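PDB 3ZXK: HIAXHD3 from Humicola insolens, which hydrolyses alpha-L-arabinofuranosyl side chains, probably those of arabinoxylan, as an exo-acting arabinofuranosidase of glycoside hydrolase family 43. Local coordinates for residues L88-R91 / R96-W99; T153-Y158 / G222-P227; K198-Y203 / L280-D285. All coordinates share one frame; numbering follows the deposited sequence. Where two conformers were deposited one is given.

Contact 1: L88-R91 / R96-W99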
ATOM      1  N   LEU A  88     -13.979  -1.022   1.015  1.00  3.51           N
ATOM      2  CA  LEU A  88     -14.165  -1.841   2.216  1.00  3.73           C
ATOM      3  C   LEU A  88     -15.177  -1.161   3.118  1.00  3.74           C
ATOM      4  O   LEU A  88     -15.106   0.059   3.311  1.00  4.43           O
ATOM      5  CB  LEU A  88     -12.869  -1.933   3.007  1.00  4.21           C
ATOM      6  CG  LEU A  88     -12.875  -2.732   4.312  1.00  4.74           C
ATOM      7  CD1 LEU A  88     -13.001  -4.208   3.958  1.00  4.54           C
ATOM      8  CD2 LEU A  88     -11.578  -2.530   5.080  1.00  6.17           C
ATOM      9  N   ARG A  89     -16.093  -1.944   3.691  1.00  3.73           N
ATOM     10  CA  ARG A  89     -17.012  -1.447   4.743  1.00  3.50           C
ATOM     11  C   ARG A  89     -17.313  -2.560   5.717  1.00  3.59           C
ATOM     12  O   ARG A  89     -17.174  -3.728   5.395  1.00  4.32           O
ATOM     13  CB  ARG A  89     -18.347  -0.882   4.191  1.00  3.88           C
ATOM     14  CG  ARG A  89     -18.240   0.369   3.299  1.00  4.48           C
ATOM     15  CD  ARG A  89     -17.953   1.625   4.119  1.00  5.80           C
ATOM     16  NE  ARG A  89     -17.544   2.774   3.317  1.00  7.94           N
ATOM     17  CZ  ARG A  89     -18.348   3.757   2.893  1.00  7.11           C
ATOM     18  NH1 ARG A  89     -19.667   3.783   3.161  1.00  7.08           N
ATOM     19  NH2 ARG A  89     -17.825   4.734   2.173  1.00  7.77           N
ATOM     20  N   TYR A  90     -17.729  -2.187   6.918  1.00  3.74           N
ATOM     21  CA  TYR A  90     -18.132  -3.167   7.916  1.00  3.82           C
ATOM     22  C   TYR A  90     -19.664  -3.229   8.008  1.00  4.43           C
ATOM     23  O   TYR A  90     -20.330  -2.194   8.185  1.00  4.94           O
ATOM     24  CB  TYR A  90     -17.581  -2.732   9.265  1.00  4.25           C
ATOM     25  CG  TYR A  90     -18.029  -3.580  10.418  1.00  4.57           C
ATOM     26  CD1 TYR A  90     -17.616  -4.915  10.547  1.00  4.67           C
ATOM     27  CD2 TYR A  90     -18.841  -3.037  11.404  1.00  5.19           C
ATOM     28  CE1 TYR A  90     -18.020  -5.690  11.638  1.00  4.94           C
ATOM     29  CE2 TYR A  90     -19.271  -3.789  12.476  1.00  5.33           C
ATOM     30  CZ  TYR A  90     -18.846  -5.112  12.602  1.00  5.22           C
ATOM     31  OH  TYR A  90     -19.274  -5.840  13.705  1.00  5.58           O
ATOM     32  N   ARG A  91     -20.200  -4.437   7.890  1.00  4.27           N
ATOM     33  CA  ARG A  91     -21.641  -4.642   7.924  1.00  4.49           C
ATOM     34  C   ARG A  91     -22.014  -5.049   9.331  1.00  5.01           C
ATOM     35  O   ARG A  91     -21.664  -6.140   9.779  1.00  5.41           O
ATOM     36  CB  ARG A  91     -22.037  -5.731   6.932  1.00  4.65           C
ATOM     37  CG  ARG A  91     -23.508  -5.682   6.564  1.00  5.34           C
ATOM     38  CD  ARG A  91     -23.840  -6.738   5.534  1.00  5.65           C
ATOM     39  NE  ARG A  91     -25.162  -6.462   4.954  1.00  6.81           N
ATOM     40  CZ  ARG A  91     -25.716  -7.183   3.985  1.00  7.12           C
ATOM     41  NH1 ARG A  91     -25.093  -8.266   3.494  1.00  7.47           N
ATOM     42  NH2 ARG A  91     -26.899  -6.838   3.501  1.00  7.88           N
ATOM     43  N   ARG A  96     -19.539  -8.545   9.686  1.00  5.77           N
ATOM     44  CA  ARG A  96     -18.684  -8.978   8.595  0.51  5.37           C
ATOM     45  C   ARG A  96     -18.122  -7.786   7.829  1.00  4.86           C
ATOM     46  O   ARG A  96     -18.863  -6.841   7.480  1.00  5.01           O
ATOM     47  CB  ARG A  96     -19.483  -9.900   7.659  0.51  5.97           C
ATOM     48  CG  ARG A  96     -18.707 -10.441   6.468  0.51  6.03           C
ATOM     49  CD  ARG A  96     -19.437 -11.616   5.828  0.51  6.99           C
ATOM     50  NE  ARG A  96     -19.629 -12.702   6.787  0.51  9.14           N
ATOM     51  CZ  ARG A  96     -18.764 -13.683   7.031  0.51 10.81           C
ATOM     52  NH1 ARG A  96     -17.614 -13.773   6.355  0.51 10.71           N
ATOM     53  NH2 ARG A  96     -19.066 -14.600   7.940  0.51 12.40           N
ATOM     54  N   PHE A  97     -16.825  -7.830   7.554  1.00  4.12           N
ATOM     55  CA  PHE A  97     -16.199  -6.849   6.647  1.00  3.73           C
ATOM     56  C   PHE A  97     -16.282  -7.314   5.191  1.00  3.62           C
ATOM     57  O   PHE A  97     -16.047  -8.498   4.901  1.00  3.79           O
ATOM     58  CB  PHE A  97     -14.726  -6.661   7.006  1.00  3.63           C
ATOM     59  CG  PHE A  97     -14.480  -5.911   8.299  1.00  3.84           C
ATOM     60  CD1 PHE A  97     -14.438  -6.603   9.517  1.00  4.31           C
ATOM     61  CD2 PHE A  97     -14.214  -4.537   8.301  1.00  4.01           C
ATOM     62  CE1 PHE A  97     -14.183  -5.921  10.710  1.00  5.60           C
ATOM     63  CE2 PHE A  97     -13.967  -3.853   9.503  1.00  5.25           C
ATOM     64  CZ  PHE A  97     -13.946  -4.547  10.699  1.00  6.01           C
ATOM     65  N   TYR A  98     -16.640  -6.390   4.301  1.00  3.31           N
ATOM     66  CA  TYR A  98     -16.735  -6.670   2.873  1.00  3.26           C
ATOM     67  C   TYR A  98     -15.731  -5.818   2.089  1.00  3.10           C
ATOM     68  O   TYR A  98     -15.828  -4.576   2.074  1.00  3.35           O
ATOM     69  CB  TYR A  98     -18.121  -6.360   2.310  1.00  3.42           C
ATOM     70  CG  TYR A  98     -19.254  -7.249   2.777  1.00  3.88           C
ATOM     71  CD1 TYR A  98     -19.673  -7.254   4.118  1.00  4.26           C
ATOM     72  CD2 TYR A  98     -19.933  -8.070   1.879  1.00  3.85           C
ATOM     73  CE1 TYR A  98     -20.716  -8.068   4.552  1.00  4.76           C
ATOM     74  CE2 TYR A  98     -20.996  -8.872   2.308  1.00  4.53           C
ATOM     75  CZ  TYR A  98     -21.372  -8.887   3.653  1.00  4.63           C
ATOM     76  OH  TYR A  98     -22.435  -9.659   4.057  1.00  5.12           O
ATOM     77  N   TRP A  99     -14.867  -6.483   1.340  1.00  3.29           N
ATOM     78  CA  TRP A  99     -13.900  -5.824   0.458  1.00  2.91           C
ATOM     79  C   TRP A  99     -14.270  -6.155  -0.972  1.00  2.87           C
ATOM     80  O   TRP A  99     -14.374  -7.330  -1.321  1.00  3.23           O
ATOM     81  CB  TRP A  99     -12.462  -6.324   0.765  1.00  3.31           C
ATOM     82  CG  TRP A  99     -11.442  -5.703  -0.170  1.00  3.66           C
ATOM     83  CD1 TRP A  99     -10.799  -4.493   0.001  1.00  4.21           C
ATOM     84  CD2 TRP A  99     -11.012  -6.193  -1.473  1.00  3.85           C
ATOM     85  NE1 TRP A  99      -9.997  -4.203  -1.078  1.00  4.29           N
ATOM     86  CE2 TRP A  99     -10.080  -5.198  -2.002  1.00  3.65           C
ATOM     87  CE3 TRP A  99     -11.280  -7.327  -2.224  1.00  4.13           C
ATOM     88  CZ2 TRP A  99      -9.443  -5.360  -3.226  1.00  4.32           C
ATOM     89  CZ3 TRP A  99     -10.647  -7.467  -3.469  1.00  4.67           C
ATOM     90  CH2 TRP A  99      -9.744  -6.508  -3.955  1.00  4.81           C
TER

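Contact 2: T153-Y158 / G222-P227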
ATOM      1  N   THR A 153     -29.386  -2.393   2.539  1.00  6.36           N
ATOM      2  CA  THR A 153     -29.154  -2.656   1.123  1.00  6.27           C
ATOM      3  C   THR A 153     -27.767  -2.117   0.767  1.00  5.59           C
ATOM      4  O   THR A 153     -27.389  -1.054   1.206  1.00  5.75           O
ATOM      5  CB  THR A 153     -30.228  -2.024   0.243  1.00  6.99           C
ATOM      6  OG1 THR A 153     -31.502  -2.588   0.603  1.00  9.75           O
ATOM      7  CG2 THR A 153     -29.949  -2.283  -1.254  1.00  7.71           C
ATOM      8  N   MET A 154     -27.032  -2.873  -0.035  1.00  5.24           N
ATOM      9  CA  MET A 154     -25.684  -2.545  -0.436  1.00  5.13           C
ATOM     10  C   MET A 154     -25.654  -1.997  -1.880  1.00  4.93           C
ATOM     11  O   MET A 154     -26.316  -2.546  -2.804  1.00  5.63           O
ATOM     12  CB  MET A 154     -24.799  -3.780  -0.273  1.00  5.62           C
ATOM     13  CG  MET A 154     -24.721  -4.265   1.176  1.00  7.41           C
ATOM     14  SD  MET A 154     -23.879  -5.848   1.259  1.00 11.63           S
ATOM     15  CE  MET A 154     -22.204  -5.350   0.918  1.00  8.24           C
ATOM     16  N   TYR A 155     -24.900  -0.907  -2.071  1.00  4.48           N
ATOM     17  CA  TYR A 155     -24.727  -0.234  -3.359  1.00  4.11           C
ATOM     18  C   TYR A 155     -23.253  -0.040  -3.619  1.00  4.26           C
ATOM     19  O   TYR A 155     -22.487   0.138  -2.680  1.00  4.83           O
ATOM     20  CB  TYR A 155     -25.396   1.172  -3.339  1.00  4.19           C
ATOM     21  CG  TYR A 155     -26.878   1.126  -3.085  1.00  5.13           C
ATOM     22  CD1 TYR A 155     -27.792   0.916  -4.117  1.00  5.17           C
ATOM     23  CD2 TYR A 155     -27.369   1.257  -1.786  1.00  5.02           C
ATOM     24  CE1 TYR A 155     -29.146   0.841  -3.847  1.00  6.21           C
ATOM     25  CE2 TYR A 155     -28.732   1.192  -1.519  1.00  5.72           C
ATOM     26  CZ  TYR A 155     -29.603   0.988  -2.571  1.00  6.20           C
ATOM     27  OH  TYR A 155     -30.959   0.905  -2.356  1.00  6.81           O
ATOM     28  N   ILE A 156     -22.876  -0.046  -4.897  1.00  4.36           N
ATOM     29  CA  ILE A 156     -21.514   0.322  -5.291  1.00  4.17           C
ATOM     30  C   ILE A 156     -21.558   1.390  -6.392  1.00  4.58           C
ATOM     31  O   ILE A 156     -22.154   1.179  -7.450  1.00  5.43           O
ATOM     32  CB  ILE A 156     -20.667  -0.889  -5.749  1.00  4.95           C
ATOM     33  CG1 ILE A 156     -20.489  -1.874  -4.572  1.00  5.54           C
ATOM     34  CG2 ILE A 156     -19.307  -0.443  -6.300  1.00  5.45           C
ATOM     35  CD1 ILE A 156     -19.771  -3.164  -4.919  1.00  7.37           C
ATOM     36  N   ALA A 157     -20.959   2.538  -6.093  1.00  4.57           N
ATOM     37  CA  ALA A 157     -20.706   3.570  -7.074  1.00  4.93           C
ATOM     38  C   ALA A 157     -19.362   3.245  -7.759  1.00  5.09           C
ATOM     39  O   ALA A 157     -18.405   2.791  -7.109  1.00  5.28           O
ATOM     40  CB  ALA A 157     -20.686   4.957  -6.410  1.00  4.90           C
ATOM     41  N   TYR A 158     -19.288   3.448  -9.076  1.00  4.70           N
ATOM     42  CA  TYR A 158     -18.070   3.112  -9.807  1.00  5.08           C
ATOM     43  C   TYR A 158     -18.020   3.811 -11.128  1.00  5.55           C
ATOM     44  O   TYR A 158     -19.016   4.382 -11.558  1.00  5.88           O
ATOM     45  CB  TYR A 158     -17.970   1.588 -10.013  1.00  5.77           C
ATOM     46  CG  TYR A 158     -19.030   1.044 -10.940  1.00  5.57           C
ATOM     47  CD1 TYR A 158     -20.308   0.744 -10.473  1.00  6.80           C
ATOM     48  CD2 TYR A 158     -18.741   0.809 -12.291  1.00  5.65           C
ATOM     49  CE1 TYR A 158     -21.286   0.235 -11.325  1.00  7.30           C
ATOM     50  CE2 TYR A 158     -19.703   0.295 -13.151  1.00  6.52           C
ATOM     51  CZ  TYR A 158     -20.977  -0.006 -12.660  1.00  7.34           C
ATOM     52  OH  TYR A 158     -21.935  -0.503 -13.517  1.00 11.26           O
ATOM     53  N   GLY A 222     -32.907  12.172  -3.622  1.00 11.10           N
ATOM     54  CA  GLY A 222     -32.864  11.428  -2.371  1.00 11.71           C
ATOM     55  C   GLY A 222     -32.812   9.923  -2.584  1.00 11.46           C
ATOM     56  O   GLY A 222     -32.857   9.179  -1.612  1.00 12.03           O
ATOM     57  N   SER A 223     -32.747   9.477  -3.846  1.00 11.81           N
ATOM     58  CA  SER A 223     -32.486   8.065  -4.197  1.00 11.18           C
ATOM     59  C   SER A 223     -30.988   7.796  -4.327  1.00  9.50           C
ATOM     60  O   SER A 223     -30.260   8.651  -4.829  1.00  8.97           O
ATOM     61  CB  SER A 223     -33.099   7.728  -5.561  1.00 11.80           C
ATOM     62  OG  SER A 223     -32.727   6.428  -5.997  1.00 11.40           O
ATOM     63  N   PRO A 224     -30.535   6.584  -3.957  1.00  9.27           N
ATOM     64  CA  PRO A 224     -29.138   6.228  -4.204  1.00  9.03           C
ATOM     65  C   PRO A 224     -28.770   6.240  -5.685  1.00  8.87           C
ATOM     66  O   PRO A 224     -27.608   6.410  -6.017  1.00  8.08           O
ATOM     67  CB  PRO A 224     -29.024   4.791  -3.653  1.00  8.67           C
ATOM     68  CG  PRO A 224     -30.434   4.302  -3.510  1.00  8.64           C
ATOM     69  CD  PRO A 224     -31.265   5.528  -3.238  1.00  9.34           C
ATOM     70  N   PHE A 225     -29.763   6.097  -6.565  1.00  9.33           N
ATOM     71  CA  PHE A 225     -29.521   6.100  -7.991  1.00  9.74           C
ATOM     72  C   PHE A 225     -29.468   7.513  -8.563  1.00 10.10           C
ATOM     73  O   PHE A 225     -29.186   7.692  -9.754  1.00 11.70           O
ATOM     74  CB  PHE A 225     -30.585   5.251  -8.708  1.00 10.43           C
ATOM     75  CG  PHE A 225     -30.571   3.806  -8.290  1.00 10.53           C
ATOM     76  CD1 PHE A 225     -29.459   3.011  -8.552  1.00 10.94           C
ATOM     77  CD2 PHE A 225     -31.649   3.243  -7.600  1.00 11.57           C
ATOM     78  CE1 PHE A 225     -29.424   1.683  -8.149  1.00 10.51           C
ATOM     79  CE2 PHE A 225     -31.628   1.910  -7.222  1.00 11.70           C
ATOM     80  CZ  PHE A 225     -30.510   1.134  -7.484  1.00 10.95           C
ATOM     81  N   GLY A 226     -29.708   8.524  -7.721  1.00  8.76           N
ATOM     82  CA  GLY A 226     -29.566   9.908  -8.162  1.00 10.12           C
ATOM     83  C   GLY A 226     -30.692  10.349  -9.082  1.00 10.65           C
ATOM     84  O   GLY A 226     -31.844   9.986  -8.864  1.00 11.95           O
ATOM     85  N   PRO A 227     -30.384  11.144 -10.125  1.00 11.22           N
ATOM     86  CA  PRO A 227     -29.072  11.663 -10.537  1.00 10.35           C
ATOM     87  C   PRO A 227     -28.410  12.537  -9.480  1.00 10.21           C
ATOM     88  O   PRO A 227     -29.059  12.937  -8.494  1.00 11.49           O
ATOM     89  CB  PRO A 227     -29.385  12.493 -11.789  1.00 11.97           C
ATOM     90  CG  PRO A 227     -30.852  12.740 -11.748  1.00 13.87           C
ATOM     91  CD  PRO A 227     -31.467  11.598 -11.021  1.00 12.38           C
TER

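Contact 3: K198-Y203 / L280-D285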
ATOM      1  N   LYS A 198     -24.044   7.611   3.013  1.00  4.48           N
ATOM      2  CA  LYS A 198     -25.400   7.990   3.414  1.00  5.53           C
ATOM      3  C   LYS A 198     -25.209   8.834   4.666  1.00  6.51           C
ATOM      4  O   LYS A 198     -24.706   8.355   5.683  1.00  6.75           O
ATOM      5  CB  LYS A 198     -26.232   6.731   3.692  1.00  6.95           C
ATOM      6  CG  LYS A 198     -27.604   6.975   4.299  1.00  8.29           C
ATOM      7  CD  LYS A 198     -28.569   7.575   3.298  1.00  9.31           C
ATOM      8  CE  LYS A 198     -29.987   7.575   3.846  1.00 10.91           C
ATOM      9  NZ  LYS A 198     -30.460   6.182   4.067  1.00 13.26           N
ATOM     10  N   ILE A 199     -25.550  10.115   4.569  1.00  5.72           N
ATOM     11  CA  ILE A 199     -25.349  11.060   5.665  1.00  7.06           C
ATOM     12  C   ILE A 199     -26.620  11.863   5.920  1.00  8.31           C
ATOM     13  O   ILE A 199     -27.083  12.585   5.040  1.00  9.14           O
ATOM     14  CB  ILE A 199     -24.161  12.001   5.393  1.00  6.83           C
ATOM     15  CG1 ILE A 199     -22.893  11.209   5.062  1.00  6.10           C
ATOM     16  CG2 ILE A 199     -23.978  12.956   6.585  1.00  8.13           C
ATOM     17  CD1 ILE A 199     -21.743  12.073   4.523  1.00  7.58           C
ATOM     18  N   ARG A 200     -27.171  11.721   7.138  1.00 10.21           N
ATOM     19  CA  ARG A 200     -28.414  12.380   7.555  1.00 11.49           C
ATOM     20  C   ARG A 200     -29.518  12.404   6.491  1.00 11.02           C
ATOM     21  O   ARG A 200     -30.072  13.469   6.162  1.00 13.77           O
ATOM     22  CB  ARG A 200     -28.130  13.789   8.090  1.00 13.08           C
ATOM     23  CG  ARG A 200     -27.149  13.829   9.248  1.00 18.25           C
ATOM     24  CD  ARG A 200     -26.938  15.256   9.755  1.00 24.16           C
ATOM     25  NE  ARG A 200     -26.079  16.023   8.844  1.00 31.40           N
ATOM     26  CZ  ARG A 200     -24.794  16.307   9.056  1.00 34.30           C
ATOM     27  NH1 ARG A 200     -24.177  15.911  10.166  1.00 36.64           N
ATOM     28  NH2 ARG A 200     -24.124  16.999   8.148  1.00 33.98           N
ATOM     29  N   GLY A 201     -29.809  11.236   5.927  1.00  9.85           N
ATOM     30  CA  GLY A 201     -30.924  11.089   5.014  1.00 10.11           C
ATOM     31  C   GLY A 201     -30.592  11.266   3.550  1.00 10.38           C
ATOM     32  O   GLY A 201     -31.444  11.018   2.700  1.00 12.95           O
ATOM     33  N   ASN A 202     -29.370  11.706   3.246  1.00  9.40           N
ATOM     34  CA  ASN A 202     -28.973  12.004   1.877  1.00 10.06           C
ATOM     35  C   ASN A 202     -27.850  11.110   1.355  1.00  7.73           C
ATOM     36  O   ASN A 202     -27.063  10.599   2.133  1.00  7.57           O
ATOM     37  CB  ASN A 202     -28.517  13.463   1.795  1.00 13.10           C
ATOM     38  CG  ASN A 202     -29.654  14.449   1.949  1.00 16.72           C
ATOM     39  OD1 ASN A 202     -30.681  14.343   1.284  1.00 19.15           O
ATOM     40  ND2 ASN A 202     -29.468  15.428   2.818  1.00 22.21           N
ATOM     41  N   TYR A 203     -27.757  10.969   0.041  1.00  5.98           N
ATOM     42  CA  TYR A 203     -26.688  10.180  -0.575  1.00  5.72           C
ATOM     43  C   TYR A 203     -25.637  11.083  -1.188  1.00  5.29           C
ATOM     44  O   TYR A 203     -25.952  12.010  -1.930  1.00  6.23           O
ATOM     45  CB  TYR A 203     -27.244   9.232  -1.648  1.00  6.25           C
ATOM     46  CG  TYR A 203     -28.195   8.218  -1.054  1.00  6.64           C
ATOM     47  CD1 TYR A 203     -29.549   8.510  -0.906  1.00  7.59           C
ATOM     48  CD2 TYR A 203     -27.725   6.968  -0.597  1.00  7.07           C
ATOM     49  CE1 TYR A 203     -30.432   7.615  -0.323  1.00  9.32           C
ATOM     50  CE2 TYR A 203     -28.600   6.050  -0.013  1.00  8.54           C
ATOM     51  CZ  TYR A 203     -29.959   6.374   0.102  1.00  9.10           C
ATOM     52  OH  TYR A 203     -30.874   5.502   0.690  1.00 11.25           O
ATOM     53  N   LEU A 280     -13.744  19.008   8.099  1.00  6.15           N
ATOM     54  CA  LEU A 280     -14.855  19.508   7.295  1.00  7.40           C
ATOM     55  C   LEU A 280     -15.845  20.303   8.128  1.00  8.29           C
ATOM     56  O   LEU A 280     -16.030  20.025   9.294  1.00  9.71           O
ATOM     57  CB  LEU A 280     -15.612  18.323   6.706  1.00  8.11           C
ATOM     58  CG  LEU A 280     -14.898  17.502   5.654  1.00  8.41           C
ATOM     59  CD1 LEU A 280     -15.744  16.281   5.342  1.00  9.68           C
ATOM     60  CD2 LEU A 280     -14.635  18.308   4.389  1.00  8.02           C
ATOM     61  N   ARG A 281     -16.484  21.295   7.513  1.00  8.75           N
ATOM     62  CA  ARG A 281     -17.689  21.900   8.077  1.00 10.30           C
ATOM     63  C   ARG A 281     -18.832  21.591   7.106  1.00 11.10           C
ATOM     64  O   ARG A 281     -18.610  21.278   5.938  1.00 10.30           O
ATOM     65  CB  ARG A 281     -17.519  23.418   8.257  1.00 12.74           C
ATOM     66  CG  ARG A 281     -17.230  24.150   6.966  1.00 15.14           C
ATOM     67  CD  ARG A 281     -17.082  25.657   7.137  1.00 20.88           C
ATOM     68  NE  ARG A 281     -16.699  26.221   5.849  1.00 25.27           N
ATOM     69  CZ  ARG A 281     -15.474  26.643   5.537  1.00 27.11           C
ATOM     70  NH1 ARG A 281     -14.501  26.629   6.445  1.00 30.94           N
ATOM     71  NH2 ARG A 281     -15.230  27.115   4.321  1.00 31.73           N
ATOM     72  N   TRP A 282     -20.053  21.636   7.601  1.00 12.04           N
ATOM     73  CA  TRP A 282     -21.217  21.450   6.756  1.00 12.28           C
ATOM     74  C   TRP A 282     -21.904  22.766   6.570  1.00 12.03           C
ATOM     75  O   TRP A 282     -22.093  23.516   7.530  1.00 13.80           O
ATOM     76  CB  TRP A 282     -22.145  20.428   7.390  1.00 12.86           C
ATOM     77  CG  TRP A 282     -21.571  19.038   7.272  1.00 12.38           C
ATOM     78  CD1 TRP A 282     -20.661  18.403   8.115  1.00 13.58           C
ATOM     79  CD2 TRP A 282     -21.799  18.112   6.177  1.00 11.64           C
ATOM     80  NE1 TRP A 282     -20.361  17.147   7.646  1.00 14.30           N
ATOM     81  CE2 TRP A 282     -21.017  16.908   6.480  1.00 13.59           C
ATOM     82  CE3 TRP A 282     -22.592  18.139   5.032  1.00  9.57           C
ATOM     83  CZ2 TRP A 282     -21.019  15.804   5.641  1.00 13.64           C
ATOM     84  CZ3 TRP A 282     -22.586  17.022   4.194  1.00  9.48           C
ATOM     85  CH2 TRP A 282     -21.827  15.877   4.506  1.00 11.52           C
ATOM     86  N   THR A 283     -22.276  23.070   5.328  1.00 11.96           N
ATOM     87  CA  THR A 283     -23.080  24.250   5.062  1.00 12.23           C
ATOM     88  C   THR A 283     -24.502  24.053   5.583  1.00 12.05           C
ATOM     89  O   THR A 283     -24.954  22.923   5.845  1.00 11.50           O
ATOM     90  CB  THR A 283     -23.143  24.617   3.566  1.00 11.96           C
ATOM     91  OG1 THR A 283     -23.889  23.613   2.870  1.00 12.32           O
ATOM     92  CG2 THR A 283     -21.742  24.726   2.973  1.00 12.61           C
ATOM     93  N   ALA A 284     -25.204  25.165   5.765  1.00 13.03           N
ATOM     94  CA  ALA A 284     -26.606  25.101   6.161  1.00 13.88           C
ATOM     95  C   ALA A 284     -27.415  24.391   5.080  1.00 15.07           C
ATOM     96  O   ALA A 284     -28.384  23.718   5.404  1.00 17.60           O
ATOM     97  CB  ALA A 284     -27.158  26.493   6.418  1.00 15.04           C
ATOM     98  N   ASP A 285     -27.020  24.533   3.805  1.00 14.17           N
ATOM     99  CA  ASP A 285     -27.755  23.849   2.730  1.00 13.93           C
ATOM    100  C   ASP A 285     -27.327  22.378   2.477  1.00 12.61           C
ATOM    101  O   ASP A 285     -27.761  21.761   1.501  1.00 13.63           O
ATOM    102  CB  ASP A 285     -27.899  24.692   1.432  1.00 15.07           C
ATOM    103  CG  ASP A 285     -26.573  25.034   0.768  1.00 17.87           C
ATOM    104  OD1 ASP A 285     -25.505  24.589   1.239  1.00 18.28           O
ATOM    105  OD2 ASP A 285     -26.621  25.779  -0.258  1.00 19.12           O
TER

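Contact 1: L88-R91 / R96-W99
R89 pairs with Y98, and R91 with R96, through four backbone hydrogen bonds that join strands 88-91 and 96-99 antiparallel. The bond from Y98 N to R89 O is 2.9 Å and almost straight at the hydrogen (175°); R89 N returns one to Y98 O. R91 N donates to R96 O at 2.8 Å and R96 N to R91 O at 3.2 Å. L88 CA adds a CA-H...O contact to Y98 O.

The two strands form a hairpin and open a four-stranded antiparallel sheet, consistent with one blade of the five-bladed beta-propeller of family 43.

Apolar contacts occupy the face bearing L88, Y90, F97 and W99. Y90 CD1 sits over the centre of the F97 ring, 3.6 Å from F97 CE1, with the planes at 47°; Y90 CB adds a CH-pi contact over the F97 face. L88 CD1 packs on W99 CB at 3.9 Å. F23 of strand 21-25 touches L88, Y90 and F97, a buried setting that suits large, mainly apolar groups, the Y90 hydroxyl being bonded to D95 and L118 N.

The R91-Y98 side-chain bond lies on the other face, with R89 and R96. With its chain extended from CG to NE, R91 passes obliquely across Y98, its CD 3.5 Å from Y98 CE1, and NH1 donates to Y98 OH at 3.1 Å, the hydroxyl lying in the guanidinium plane. D152 forms a salt bridge with R91 NE and P170 O accepts from NH2, so each guanidinium nitrogen has a partner; Y98 OH also bonds N94, and R89 forms a salt bridge with E21.

Contact 2: T153-Y158 / G222-P227
One face of the Y155 ring is taken by P224, while F225 meets its edge. P224 CB stands over the centre of the tyrosine ring, 3.9 Å from its centroid and only 9° off the normal, a CH-pi contact in which proline C-H groups meet the pi face. P224 CG slides toward the phenolic end and comes within 3.5 Å of Y155 CZ. At the edge, F225 CZ lies near the tyrosine plane, 3.9 Å from Y155 CE1. The two aromatic planes are 83° apart with centroids separated by 5.7 Å, and the edge of Y155 is directed at the face of F225 in an offset edge-to-face pair. With CG opposite its carbonyl carbon, Y155 carries the ring out toward the loop.

No hydrogen bond crosses this contact; it joins neighbouring sheets, consistent with adjacent propeller blades. Y155 belongs to strand 154-158, whereas residues 222-227 connect strands 213-219 and 228-232 of the next sheet. M196, from strand 192-199 of that sheet, touches both Y155 and P224.

The loop owes its shape to a type I turn from S223 to G226, closed by G226 N bonding S223 O at 2.9 Å. S223 OG also accepts from F225 N at 3.0 Å, making an ST turn. P224 fits the second turn position, since its ring restricts phi to about the value needed there (here -61°), and G226 readily adopts the positive phi that follows. With an alanine in place of Y155, P224 would probably lose the surface on which its CB and CG rest, leaving a gap between strand and loop and F225 without its edge-on partner. F225 also forms a cation-pi contact with R177, and Q167 touches the side chains of Y155 and F225.

Contact 3: K198-Y203 / L280-D285
R200 and I199 meet W282 in a contact made wholly of side chains, at the periphery of the fold, where the turn joining strands 192-199 and 202-209 approaches the end of strand 273-282 in the following sheet. The main feature is a cation-pi interaction. R200 CZ lies 4.5 Å from the centroid of the five-membered ring of W282, 6° off its normal. The guanidinium does not lie flat on the indole: the planes are 84° apart, and NH2 leads, 3.2 Å from W282 CD2. A bend at chi3 (-76°) turns the arginine head toward the tryptophan. R200 is exposed and touches a crystal neighbour, so its pose may be influenced by the lattice.

I199 supplies the apolar part. Its CD1 reaches the benzenoid edge of W282 near the ring plane, 3.8 Å from CH2, while its CG2 lies over one face of the R200 guanidinium. W260 and Y204 also meet W282 edge-to-face, so the broad indole serves several neighbours at once.

Residues I199 to N202 form a type I' turn, bracketed by I199 N to N202 O at 2.9 Å and N202 N to I199 O at 3.0 Å. A CB on G201 would press against the carbonyl oxygen of R200, hence the glycine. This is a beta hairpin with a two-residue turn leaning on the next sheet, consistent with the contacts between adjacent blades of a beta-propeller.

How the contacts relate
Contact 1 is buried within a single sheet, whereas contacts 2 and 3 are partly buried, lie farther from the chain's centre and bridge successive sheets. The chemistry follows: backbone bonds, buried aromatics and an arginine held by hydrogen bonds and a salt bridge in the first; no hydrogen bonds across the others, but CH-pi and edge-to-face contacts in contact 2 and cation-pi from an arginine in contact 3. Contacts 2 and 3 share the sheet of strands 192-199 and 202-209, and Y203 packs against G222 and P224. Contact 1 touches contact 2 through M154, whose SD lies 3.5 Å from R91 NH1. Contacts 1 and 3 do not touch, their nearest atoms being about 6 Å apart.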